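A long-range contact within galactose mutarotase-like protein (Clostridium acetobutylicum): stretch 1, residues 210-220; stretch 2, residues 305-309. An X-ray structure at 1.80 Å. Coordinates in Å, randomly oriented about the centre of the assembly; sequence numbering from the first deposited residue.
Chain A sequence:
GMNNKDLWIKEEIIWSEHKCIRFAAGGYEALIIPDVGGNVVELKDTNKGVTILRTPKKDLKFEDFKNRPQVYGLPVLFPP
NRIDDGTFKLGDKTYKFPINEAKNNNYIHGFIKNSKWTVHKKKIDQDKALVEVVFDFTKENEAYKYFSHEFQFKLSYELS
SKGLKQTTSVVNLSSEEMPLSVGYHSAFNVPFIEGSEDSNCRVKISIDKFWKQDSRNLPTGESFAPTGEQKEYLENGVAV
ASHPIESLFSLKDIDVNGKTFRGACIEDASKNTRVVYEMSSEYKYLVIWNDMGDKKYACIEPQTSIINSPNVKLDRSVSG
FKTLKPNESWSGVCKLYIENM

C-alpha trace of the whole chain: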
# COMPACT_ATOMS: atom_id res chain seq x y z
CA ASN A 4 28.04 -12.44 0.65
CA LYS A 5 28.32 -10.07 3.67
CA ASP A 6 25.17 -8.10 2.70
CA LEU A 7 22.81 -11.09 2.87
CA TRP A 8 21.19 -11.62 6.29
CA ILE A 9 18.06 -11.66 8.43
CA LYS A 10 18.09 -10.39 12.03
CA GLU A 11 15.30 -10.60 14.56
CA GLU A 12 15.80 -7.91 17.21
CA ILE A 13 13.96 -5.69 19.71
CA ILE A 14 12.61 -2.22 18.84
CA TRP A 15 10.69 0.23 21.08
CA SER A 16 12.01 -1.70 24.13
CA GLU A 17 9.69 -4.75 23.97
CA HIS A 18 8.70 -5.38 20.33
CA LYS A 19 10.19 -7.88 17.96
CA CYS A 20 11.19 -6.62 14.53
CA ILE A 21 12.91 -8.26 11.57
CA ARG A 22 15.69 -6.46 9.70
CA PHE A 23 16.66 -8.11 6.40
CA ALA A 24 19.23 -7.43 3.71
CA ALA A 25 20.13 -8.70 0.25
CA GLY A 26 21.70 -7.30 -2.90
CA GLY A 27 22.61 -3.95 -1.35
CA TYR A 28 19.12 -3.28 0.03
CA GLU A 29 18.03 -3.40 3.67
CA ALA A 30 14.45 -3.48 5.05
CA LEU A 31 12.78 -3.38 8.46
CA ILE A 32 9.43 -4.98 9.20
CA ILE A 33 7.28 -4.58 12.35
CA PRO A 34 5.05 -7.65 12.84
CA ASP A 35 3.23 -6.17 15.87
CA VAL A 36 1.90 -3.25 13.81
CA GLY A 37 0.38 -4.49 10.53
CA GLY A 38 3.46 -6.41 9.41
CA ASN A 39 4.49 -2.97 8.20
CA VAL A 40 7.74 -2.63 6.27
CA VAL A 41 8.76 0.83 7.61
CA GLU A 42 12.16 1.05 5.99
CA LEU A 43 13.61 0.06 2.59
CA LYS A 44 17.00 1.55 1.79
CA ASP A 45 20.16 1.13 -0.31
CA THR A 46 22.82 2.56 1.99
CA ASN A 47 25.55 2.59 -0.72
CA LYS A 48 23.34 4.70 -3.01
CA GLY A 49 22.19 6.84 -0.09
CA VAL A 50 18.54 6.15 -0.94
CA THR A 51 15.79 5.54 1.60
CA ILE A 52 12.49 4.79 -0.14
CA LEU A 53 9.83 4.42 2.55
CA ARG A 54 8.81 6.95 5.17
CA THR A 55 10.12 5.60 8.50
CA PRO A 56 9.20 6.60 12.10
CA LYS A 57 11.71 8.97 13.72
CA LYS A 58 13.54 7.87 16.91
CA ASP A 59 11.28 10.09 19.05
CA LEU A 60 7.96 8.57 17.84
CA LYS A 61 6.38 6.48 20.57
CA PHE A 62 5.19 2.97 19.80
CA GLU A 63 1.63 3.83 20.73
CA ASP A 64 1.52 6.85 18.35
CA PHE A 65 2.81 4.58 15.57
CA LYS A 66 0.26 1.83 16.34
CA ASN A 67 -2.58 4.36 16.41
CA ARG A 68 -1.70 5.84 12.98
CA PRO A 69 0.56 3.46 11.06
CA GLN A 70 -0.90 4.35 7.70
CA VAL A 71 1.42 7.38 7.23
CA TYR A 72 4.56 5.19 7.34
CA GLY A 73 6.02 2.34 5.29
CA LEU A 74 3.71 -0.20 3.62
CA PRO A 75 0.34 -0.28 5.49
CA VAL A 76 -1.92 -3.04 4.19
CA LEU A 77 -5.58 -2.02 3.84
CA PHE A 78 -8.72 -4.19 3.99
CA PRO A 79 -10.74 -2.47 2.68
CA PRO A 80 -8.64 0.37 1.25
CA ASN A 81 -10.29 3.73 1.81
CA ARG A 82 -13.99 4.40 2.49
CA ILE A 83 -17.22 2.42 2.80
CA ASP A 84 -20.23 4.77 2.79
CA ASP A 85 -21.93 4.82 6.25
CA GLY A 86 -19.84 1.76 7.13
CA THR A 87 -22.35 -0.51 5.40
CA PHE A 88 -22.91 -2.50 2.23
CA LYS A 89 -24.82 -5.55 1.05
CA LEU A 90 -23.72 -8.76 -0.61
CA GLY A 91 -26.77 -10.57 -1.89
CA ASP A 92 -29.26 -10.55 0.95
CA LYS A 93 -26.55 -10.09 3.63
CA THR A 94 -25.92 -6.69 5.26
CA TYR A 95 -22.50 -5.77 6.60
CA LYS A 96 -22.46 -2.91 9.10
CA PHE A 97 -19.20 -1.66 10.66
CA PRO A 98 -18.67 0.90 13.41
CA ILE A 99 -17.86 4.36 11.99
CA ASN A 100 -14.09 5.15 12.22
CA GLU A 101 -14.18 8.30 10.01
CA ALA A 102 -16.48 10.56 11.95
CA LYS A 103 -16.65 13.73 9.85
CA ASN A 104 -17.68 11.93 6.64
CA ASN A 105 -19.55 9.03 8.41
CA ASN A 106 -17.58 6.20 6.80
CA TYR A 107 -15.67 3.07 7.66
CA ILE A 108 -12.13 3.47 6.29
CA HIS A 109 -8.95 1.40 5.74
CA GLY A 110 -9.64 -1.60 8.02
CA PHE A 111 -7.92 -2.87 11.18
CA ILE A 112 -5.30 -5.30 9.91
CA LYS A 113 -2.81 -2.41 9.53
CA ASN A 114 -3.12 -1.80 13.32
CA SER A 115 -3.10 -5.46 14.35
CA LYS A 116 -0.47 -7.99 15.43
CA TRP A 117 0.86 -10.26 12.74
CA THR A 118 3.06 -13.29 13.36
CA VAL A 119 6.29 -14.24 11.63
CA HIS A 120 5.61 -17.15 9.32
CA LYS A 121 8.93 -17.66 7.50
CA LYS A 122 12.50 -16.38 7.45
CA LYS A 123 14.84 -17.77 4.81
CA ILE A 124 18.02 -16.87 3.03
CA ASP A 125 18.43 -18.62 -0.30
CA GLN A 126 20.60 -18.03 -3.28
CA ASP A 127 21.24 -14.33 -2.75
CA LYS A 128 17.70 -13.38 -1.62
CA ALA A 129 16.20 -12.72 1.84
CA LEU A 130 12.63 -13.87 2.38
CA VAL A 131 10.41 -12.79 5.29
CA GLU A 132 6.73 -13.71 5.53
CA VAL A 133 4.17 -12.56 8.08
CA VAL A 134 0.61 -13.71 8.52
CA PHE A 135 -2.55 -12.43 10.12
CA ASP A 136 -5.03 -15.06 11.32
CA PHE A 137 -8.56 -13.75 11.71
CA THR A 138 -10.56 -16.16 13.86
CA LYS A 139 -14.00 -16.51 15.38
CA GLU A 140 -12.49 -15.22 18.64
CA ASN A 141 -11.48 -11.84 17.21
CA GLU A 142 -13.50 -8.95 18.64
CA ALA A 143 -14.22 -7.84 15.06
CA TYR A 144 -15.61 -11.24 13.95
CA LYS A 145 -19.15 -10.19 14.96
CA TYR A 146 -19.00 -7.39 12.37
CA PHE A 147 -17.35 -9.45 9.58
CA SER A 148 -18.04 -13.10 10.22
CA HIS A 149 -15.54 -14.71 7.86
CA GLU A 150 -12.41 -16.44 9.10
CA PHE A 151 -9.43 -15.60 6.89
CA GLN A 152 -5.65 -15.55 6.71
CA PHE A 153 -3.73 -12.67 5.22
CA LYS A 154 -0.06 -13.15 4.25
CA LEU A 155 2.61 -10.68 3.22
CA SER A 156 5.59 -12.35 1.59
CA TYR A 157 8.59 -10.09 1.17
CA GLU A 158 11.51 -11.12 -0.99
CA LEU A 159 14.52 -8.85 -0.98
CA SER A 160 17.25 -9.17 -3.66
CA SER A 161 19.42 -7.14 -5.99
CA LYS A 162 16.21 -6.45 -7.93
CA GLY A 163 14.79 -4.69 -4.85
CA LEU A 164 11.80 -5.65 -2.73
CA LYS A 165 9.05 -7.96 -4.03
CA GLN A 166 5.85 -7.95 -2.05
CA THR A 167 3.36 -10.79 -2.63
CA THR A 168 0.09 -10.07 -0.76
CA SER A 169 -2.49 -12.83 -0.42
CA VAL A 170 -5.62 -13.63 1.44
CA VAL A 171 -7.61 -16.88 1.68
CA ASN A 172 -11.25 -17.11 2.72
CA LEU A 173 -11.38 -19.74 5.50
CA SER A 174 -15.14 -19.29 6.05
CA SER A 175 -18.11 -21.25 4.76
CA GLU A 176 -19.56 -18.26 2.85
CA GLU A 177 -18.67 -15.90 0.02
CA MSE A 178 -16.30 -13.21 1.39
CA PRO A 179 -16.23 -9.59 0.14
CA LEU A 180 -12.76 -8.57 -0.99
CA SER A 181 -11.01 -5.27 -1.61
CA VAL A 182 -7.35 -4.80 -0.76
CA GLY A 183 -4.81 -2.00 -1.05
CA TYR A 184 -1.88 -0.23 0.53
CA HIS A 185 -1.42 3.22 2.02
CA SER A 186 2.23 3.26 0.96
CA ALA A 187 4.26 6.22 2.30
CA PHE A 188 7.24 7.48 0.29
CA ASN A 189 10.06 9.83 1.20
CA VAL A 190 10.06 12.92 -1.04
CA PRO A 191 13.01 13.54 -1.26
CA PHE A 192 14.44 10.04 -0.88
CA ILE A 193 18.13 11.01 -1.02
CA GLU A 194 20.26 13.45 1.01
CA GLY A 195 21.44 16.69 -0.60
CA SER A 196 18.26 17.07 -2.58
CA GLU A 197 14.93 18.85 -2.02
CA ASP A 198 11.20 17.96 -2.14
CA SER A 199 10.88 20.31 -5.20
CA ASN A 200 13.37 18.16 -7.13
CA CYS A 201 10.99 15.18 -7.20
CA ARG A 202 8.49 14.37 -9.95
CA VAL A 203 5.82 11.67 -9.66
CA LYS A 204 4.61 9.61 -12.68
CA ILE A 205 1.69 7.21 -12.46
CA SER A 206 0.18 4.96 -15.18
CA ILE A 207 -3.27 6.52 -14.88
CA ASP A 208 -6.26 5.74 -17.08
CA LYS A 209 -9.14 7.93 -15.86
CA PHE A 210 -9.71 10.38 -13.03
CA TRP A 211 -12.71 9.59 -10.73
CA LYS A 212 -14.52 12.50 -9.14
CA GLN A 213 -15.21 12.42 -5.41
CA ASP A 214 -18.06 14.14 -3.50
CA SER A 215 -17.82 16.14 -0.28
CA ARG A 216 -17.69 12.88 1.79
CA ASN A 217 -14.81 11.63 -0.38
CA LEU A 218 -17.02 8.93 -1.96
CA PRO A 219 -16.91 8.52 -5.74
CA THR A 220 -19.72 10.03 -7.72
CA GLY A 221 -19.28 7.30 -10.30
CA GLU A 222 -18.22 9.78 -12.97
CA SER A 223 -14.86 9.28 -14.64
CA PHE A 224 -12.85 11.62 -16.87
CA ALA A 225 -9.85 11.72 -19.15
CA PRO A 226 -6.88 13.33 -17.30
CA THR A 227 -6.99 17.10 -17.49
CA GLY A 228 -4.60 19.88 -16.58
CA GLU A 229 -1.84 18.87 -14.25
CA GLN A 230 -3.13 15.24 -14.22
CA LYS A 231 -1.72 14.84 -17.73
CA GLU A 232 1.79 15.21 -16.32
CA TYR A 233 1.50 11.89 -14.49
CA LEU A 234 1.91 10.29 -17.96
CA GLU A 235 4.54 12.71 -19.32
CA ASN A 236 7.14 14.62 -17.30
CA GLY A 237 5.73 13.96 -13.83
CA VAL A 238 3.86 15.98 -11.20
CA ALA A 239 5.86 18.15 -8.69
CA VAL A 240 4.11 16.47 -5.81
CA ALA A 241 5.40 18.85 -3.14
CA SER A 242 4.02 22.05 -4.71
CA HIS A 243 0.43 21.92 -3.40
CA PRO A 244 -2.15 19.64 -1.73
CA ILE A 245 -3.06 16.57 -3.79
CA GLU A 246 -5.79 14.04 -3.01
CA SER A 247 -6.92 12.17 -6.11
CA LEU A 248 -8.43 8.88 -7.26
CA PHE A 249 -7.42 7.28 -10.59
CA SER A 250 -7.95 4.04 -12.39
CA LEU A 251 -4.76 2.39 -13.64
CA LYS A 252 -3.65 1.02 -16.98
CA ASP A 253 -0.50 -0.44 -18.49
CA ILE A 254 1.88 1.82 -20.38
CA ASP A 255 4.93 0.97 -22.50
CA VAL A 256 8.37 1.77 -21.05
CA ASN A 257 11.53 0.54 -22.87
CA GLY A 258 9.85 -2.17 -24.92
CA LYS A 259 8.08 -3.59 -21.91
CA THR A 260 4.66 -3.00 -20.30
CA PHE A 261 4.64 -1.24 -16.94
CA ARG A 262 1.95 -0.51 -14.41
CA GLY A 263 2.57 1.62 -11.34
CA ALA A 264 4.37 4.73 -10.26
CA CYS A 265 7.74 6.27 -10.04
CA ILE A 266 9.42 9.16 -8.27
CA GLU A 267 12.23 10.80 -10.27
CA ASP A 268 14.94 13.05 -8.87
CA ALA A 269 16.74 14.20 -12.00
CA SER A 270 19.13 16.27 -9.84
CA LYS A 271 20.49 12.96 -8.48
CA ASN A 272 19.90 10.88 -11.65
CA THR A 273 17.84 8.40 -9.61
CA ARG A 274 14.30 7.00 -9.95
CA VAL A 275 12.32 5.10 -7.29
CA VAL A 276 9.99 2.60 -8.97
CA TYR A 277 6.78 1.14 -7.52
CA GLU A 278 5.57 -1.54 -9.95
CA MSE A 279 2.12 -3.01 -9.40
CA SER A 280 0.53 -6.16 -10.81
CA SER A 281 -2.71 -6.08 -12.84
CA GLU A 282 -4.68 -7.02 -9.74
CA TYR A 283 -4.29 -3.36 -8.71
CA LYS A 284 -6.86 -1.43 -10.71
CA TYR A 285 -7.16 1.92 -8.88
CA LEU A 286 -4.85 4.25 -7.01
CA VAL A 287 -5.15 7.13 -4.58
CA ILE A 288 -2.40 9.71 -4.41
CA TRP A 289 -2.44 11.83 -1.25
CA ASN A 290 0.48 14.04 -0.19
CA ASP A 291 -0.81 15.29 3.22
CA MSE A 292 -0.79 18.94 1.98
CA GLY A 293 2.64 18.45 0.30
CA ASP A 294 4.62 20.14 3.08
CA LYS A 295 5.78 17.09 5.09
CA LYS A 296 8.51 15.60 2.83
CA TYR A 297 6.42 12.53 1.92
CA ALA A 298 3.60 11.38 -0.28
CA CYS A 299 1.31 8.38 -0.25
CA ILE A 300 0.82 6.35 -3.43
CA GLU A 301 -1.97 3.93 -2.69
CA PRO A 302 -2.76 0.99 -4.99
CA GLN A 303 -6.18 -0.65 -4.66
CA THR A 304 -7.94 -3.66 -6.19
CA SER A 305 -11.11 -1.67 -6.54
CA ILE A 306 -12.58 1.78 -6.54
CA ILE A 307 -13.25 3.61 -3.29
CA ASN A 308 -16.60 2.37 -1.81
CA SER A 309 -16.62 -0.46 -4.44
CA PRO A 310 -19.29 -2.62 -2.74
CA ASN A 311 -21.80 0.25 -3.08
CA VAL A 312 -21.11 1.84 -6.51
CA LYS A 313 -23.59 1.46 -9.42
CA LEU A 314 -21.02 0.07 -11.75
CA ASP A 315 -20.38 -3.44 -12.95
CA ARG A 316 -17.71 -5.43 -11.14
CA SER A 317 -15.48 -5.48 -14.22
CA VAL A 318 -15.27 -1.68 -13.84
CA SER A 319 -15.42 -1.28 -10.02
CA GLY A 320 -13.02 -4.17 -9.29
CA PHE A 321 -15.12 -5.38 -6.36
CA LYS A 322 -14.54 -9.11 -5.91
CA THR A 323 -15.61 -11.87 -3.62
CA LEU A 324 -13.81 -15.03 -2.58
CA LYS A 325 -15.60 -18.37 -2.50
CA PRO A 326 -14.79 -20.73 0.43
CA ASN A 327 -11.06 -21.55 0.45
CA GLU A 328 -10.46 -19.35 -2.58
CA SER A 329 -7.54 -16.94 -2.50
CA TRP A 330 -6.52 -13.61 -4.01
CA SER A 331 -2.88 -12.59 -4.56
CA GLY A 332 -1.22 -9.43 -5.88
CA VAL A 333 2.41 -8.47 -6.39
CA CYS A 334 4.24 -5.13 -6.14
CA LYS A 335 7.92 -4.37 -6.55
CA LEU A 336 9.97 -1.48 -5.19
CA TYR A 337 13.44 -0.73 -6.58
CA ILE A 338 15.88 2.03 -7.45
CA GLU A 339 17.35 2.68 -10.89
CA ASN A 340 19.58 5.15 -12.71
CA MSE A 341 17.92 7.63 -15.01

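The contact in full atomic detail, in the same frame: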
# COMPACT_ATOMS: atom_id res chain seq x y z
N PHE A 210 -9.46 9.74 -14.31
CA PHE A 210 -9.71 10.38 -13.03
C PHE A 210 -11.16 10.12 -12.59
O PHE A 210 -12.08 10.20 -13.42
CB PHE A 210 -9.47 11.87 -13.21
CG PHE A 210 -9.82 12.70 -12.02
CD1 PHE A 210 -9.06 12.64 -10.89
CD2 PHE A 210 -10.94 13.54 -12.03
CE1 PHE A 210 -9.35 13.39 -9.79
CE2 PHE A 210 -11.25 14.31 -10.92
CZ PHE A 210 -10.44 14.23 -9.78
N TRP A 211 -11.37 9.89 -11.29
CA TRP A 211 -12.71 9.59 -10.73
C TRP A 211 -13.04 10.67 -9.71
O TRP A 211 -12.32 10.85 -8.71
CB TRP A 211 -12.73 8.20 -10.11
CG TRP A 211 -12.55 7.15 -11.15
CD1 TRP A 211 -11.36 6.77 -11.74
CD2 TRP A 211 -13.57 6.39 -11.78
NE1 TRP A 211 -11.58 5.81 -12.68
CE2 TRP A 211 -12.93 5.54 -12.74
CE3 TRP A 211 -14.97 6.31 -11.64
CZ2 TRP A 211 -13.62 4.66 -13.53
CZ3 TRP A 211 -15.67 5.38 -12.44
CH2 TRP A 211 -14.99 4.58 -13.37
N LYS A 212 -14.10 11.43 -10.00
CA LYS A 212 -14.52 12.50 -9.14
C LYS A 212 -15.01 11.96 -7.80
O LYS A 212 -15.70 10.93 -7.75
CB LYS A 212 -15.65 13.29 -9.81
CG LYS A 212 -16.11 14.57 -9.10
CD LYS A 212 -17.17 15.32 -9.96
CE LYS A 212 -17.88 16.44 -9.18
NZ LYS A 212 -18.62 17.40 -10.06
N GLN A 213 -14.68 12.68 -6.75
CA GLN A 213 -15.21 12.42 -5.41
C GLN A 213 -16.12 13.56 -4.91
O GLN A 213 -15.93 14.71 -5.27
CB GLN A 213 -14.05 12.20 -4.44
CG GLN A 213 -13.32 10.87 -4.68
CD GLN A 213 -12.04 10.76 -3.91
OE1 GLN A 213 -10.98 11.12 -4.42
NE2 GLN A 213 -12.13 10.31 -2.64
N ASP A 214 -17.11 13.19 -4.10
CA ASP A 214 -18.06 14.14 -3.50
C ASP A 214 -17.50 14.70 -2.19
O ASP A 214 -16.34 14.46 -1.85
CB ASP A 214 -19.48 13.53 -3.36
CG ASP A 214 -19.59 12.39 -2.31
OD1 ASP A 214 -18.68 12.18 -1.49
OD2 ASP A 214 -20.64 11.68 -2.33
N SER A 215 -18.32 15.44 -1.46
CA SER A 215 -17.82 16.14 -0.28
C SER A 215 -17.56 15.18 0.90
O SER A 215 -16.90 15.57 1.85
CB SER A 215 -18.81 17.21 0.14
OG SER A 215 -20.01 16.60 0.55
N ARG A 216 -18.04 13.92 0.81
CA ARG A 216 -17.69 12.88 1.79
C ARG A 216 -16.54 11.98 1.33
O ARG A 216 -16.23 10.97 1.93
CB ARG A 216 -18.93 12.06 2.13
CG ARG A 216 -19.97 12.86 2.89
CD ARG A 216 -21.24 12.10 3.09
NE ARG A 216 -21.00 10.88 3.85
CZ ARG A 216 -21.67 9.74 3.72
NH1 ARG A 216 -22.66 9.61 2.84
NH2 ARG A 216 -21.34 8.71 4.49
N ASN A 217 -15.89 12.39 0.24
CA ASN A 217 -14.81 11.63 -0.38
C ASN A 217 -15.20 10.28 -0.97
O ASN A 217 -14.33 9.45 -1.20
CB ASN A 217 -13.58 11.54 0.54
CG ASN A 217 -12.87 12.89 0.70
OD1 ASN A 217 -12.95 13.74 -0.18
ND2 ASN A 217 -12.19 13.07 1.80
N LEU A 218 -16.48 10.11 -1.27
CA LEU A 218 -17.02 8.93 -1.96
C LEU A 218 -17.09 9.24 -3.46
O LEU A 218 -17.40 10.36 -3.84
CB LEU A 218 -18.41 8.59 -1.43
CG LEU A 218 -18.46 8.34 0.08
CD1 LEU A 218 -19.92 8.38 0.61
CD2 LEU A 218 -17.79 7.05 0.39
N PRO A 219 -16.80 8.24 -4.31
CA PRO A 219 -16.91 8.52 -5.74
C PRO A 219 -18.30 8.83 -6.17
O PRO A 219 -19.27 8.22 -5.67
CB PRO A 219 -16.48 7.20 -6.41
CG PRO A 219 -15.85 6.40 -5.33
CD PRO A 219 -16.38 6.86 -4.03
N THR A 220 -18.42 9.77 -7.11
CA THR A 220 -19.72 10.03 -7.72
C THR A 220 -20.08 8.98 -8.73
O THR A 220 -21.25 8.85 -9.10
CB THR A 220 -19.76 11.40 -8.41
OG1 THR A 220 -18.93 11.37 -9.57
CG2 THR A 220 -19.31 12.48 -7.48
N SER A 305 -9.83 -2.16 -6.14
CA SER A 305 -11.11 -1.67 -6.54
C SER A 305 -11.23 -0.19 -6.23
O SER A 305 -10.42 0.37 -5.49
CB SER A 305 -12.24 -2.45 -5.85
OG SER A 305 -12.35 -2.19 -4.46
N ILE A 306 -12.27 0.40 -6.78
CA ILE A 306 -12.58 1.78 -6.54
C ILE A 306 -12.94 2.00 -5.06
O ILE A 306 -13.36 1.07 -4.35
CB ILE A 306 -13.71 2.26 -7.50
CG1 ILE A 306 -13.76 3.77 -7.59
CG2 ILE A 306 -15.10 1.67 -7.11
CD1 ILE A 306 -14.67 4.25 -8.70
N ILE A 307 -12.77 3.22 -4.60
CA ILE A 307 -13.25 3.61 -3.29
C ILE A 307 -14.75 3.27 -3.20
O ILE A 307 -15.48 3.50 -4.16
CB ILE A 307 -13.08 5.11 -3.04
CG1 ILE A 307 -11.60 5.50 -3.03
CG2 ILE A 307 -13.76 5.53 -1.70
CD1 ILE A 307 -11.36 7.01 -2.80
N ASN A 308 -15.17 2.70 -2.07
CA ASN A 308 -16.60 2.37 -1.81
C ASN A 308 -17.14 1.33 -2.81
O ASN A 308 -18.30 1.33 -3.09
CB ASN A 308 -17.43 3.66 -1.85
CG ASN A 308 -18.85 3.51 -1.26
OD1 ASN A 308 -19.07 2.79 -0.29
ND2 ASN A 308 -19.79 4.26 -1.81
N SER A 309 -16.26 0.47 -3.35
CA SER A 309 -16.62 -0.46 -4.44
C SER A 309 -17.86 -1.34 -4.18
O SER A 309 -18.62 -1.58 -5.10
CB SER A 309 -15.44 -1.37 -4.82
OG SER A 309 -15.11 -2.32 -3.82
O HOH W 1 -19.84 6.09 -4.06

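This contact is mostly apolar. No direct hydrogen bond crosses between the stretches, and together they bury 326 Å² of surface. Residues 210-220 are two strand segments joined by a turn, and they pack against the turn at 306-309.

Polar groups within the stretch brace the turn. D214 to N217 is a type I turn. D214 has chi1 p, which folds its carboxylate back over the turn. There D214 OD1 accepts from R216 N at 3.0 Å and from L218 N at 3.0 Å. The backbone bonds from D214 N to L218 O (2.9 Å) and from T220 N to K212 O (3.0 Å) tie the two arms together. N217 has phi/psi of 64/22, a left-handed conformation that asparagine tolerates well.

Q213 has chi1 m and chi2 t. Its CB points sideways, but the extended chain brings its end nearer to the other stretch. Q213 NE2 both donates to N217 O at 2.8 Å and lies 3.4 Å from I307 CD1.

P219 has more area covered than any other residue of the first stretch (65 Å²). Its CA-to-CB bond points toward the other stretch, and the ring has the C-gamma exo pucker. P219 CG is 3.1 Å from I307 O, a close approach. P219 CD is 3.7 Å from I307 CG2, and P219 CG is 4.0 Å from I306 CG1. A compact, rigid ring suits this place, because it offers apolar carbons to both isoleucines.

On the second stretch, I307 (71 Å²) and I306 (62 Å²) have the most area covered. I306 has chi1 t and chi2 t. This extended branch carries I306 CD1 to 3.6 Å from W211 CE3. The approach to the indole is oblique. W211 has chi1 m, and its NE1 is hydrogen-bonded elsewhere in the structure, so the buried ring has its polar atom satisfied. I307 has chi1 m and chi2 t. I307 CD1 reaches Q213 NE2, while I307 CG2 lies near P219 CD and 4.0 Å from N217 O.

I306 to S309 is a type II turn, with a weak bond from S309 N to I306 O at 3.1 Å. N308 takes the left-handed position, phi/psi 63/28. Its chi1 is t and its CB points toward the first stretch. L218, chi1 m and chi2 t, brings L218 CD2 to 4.0 Å from N308 CG.

Water 1 supplies the polar link. It donates to P219 O at 2.7 Å and accepts from N308 ND2 at 2.9 Å.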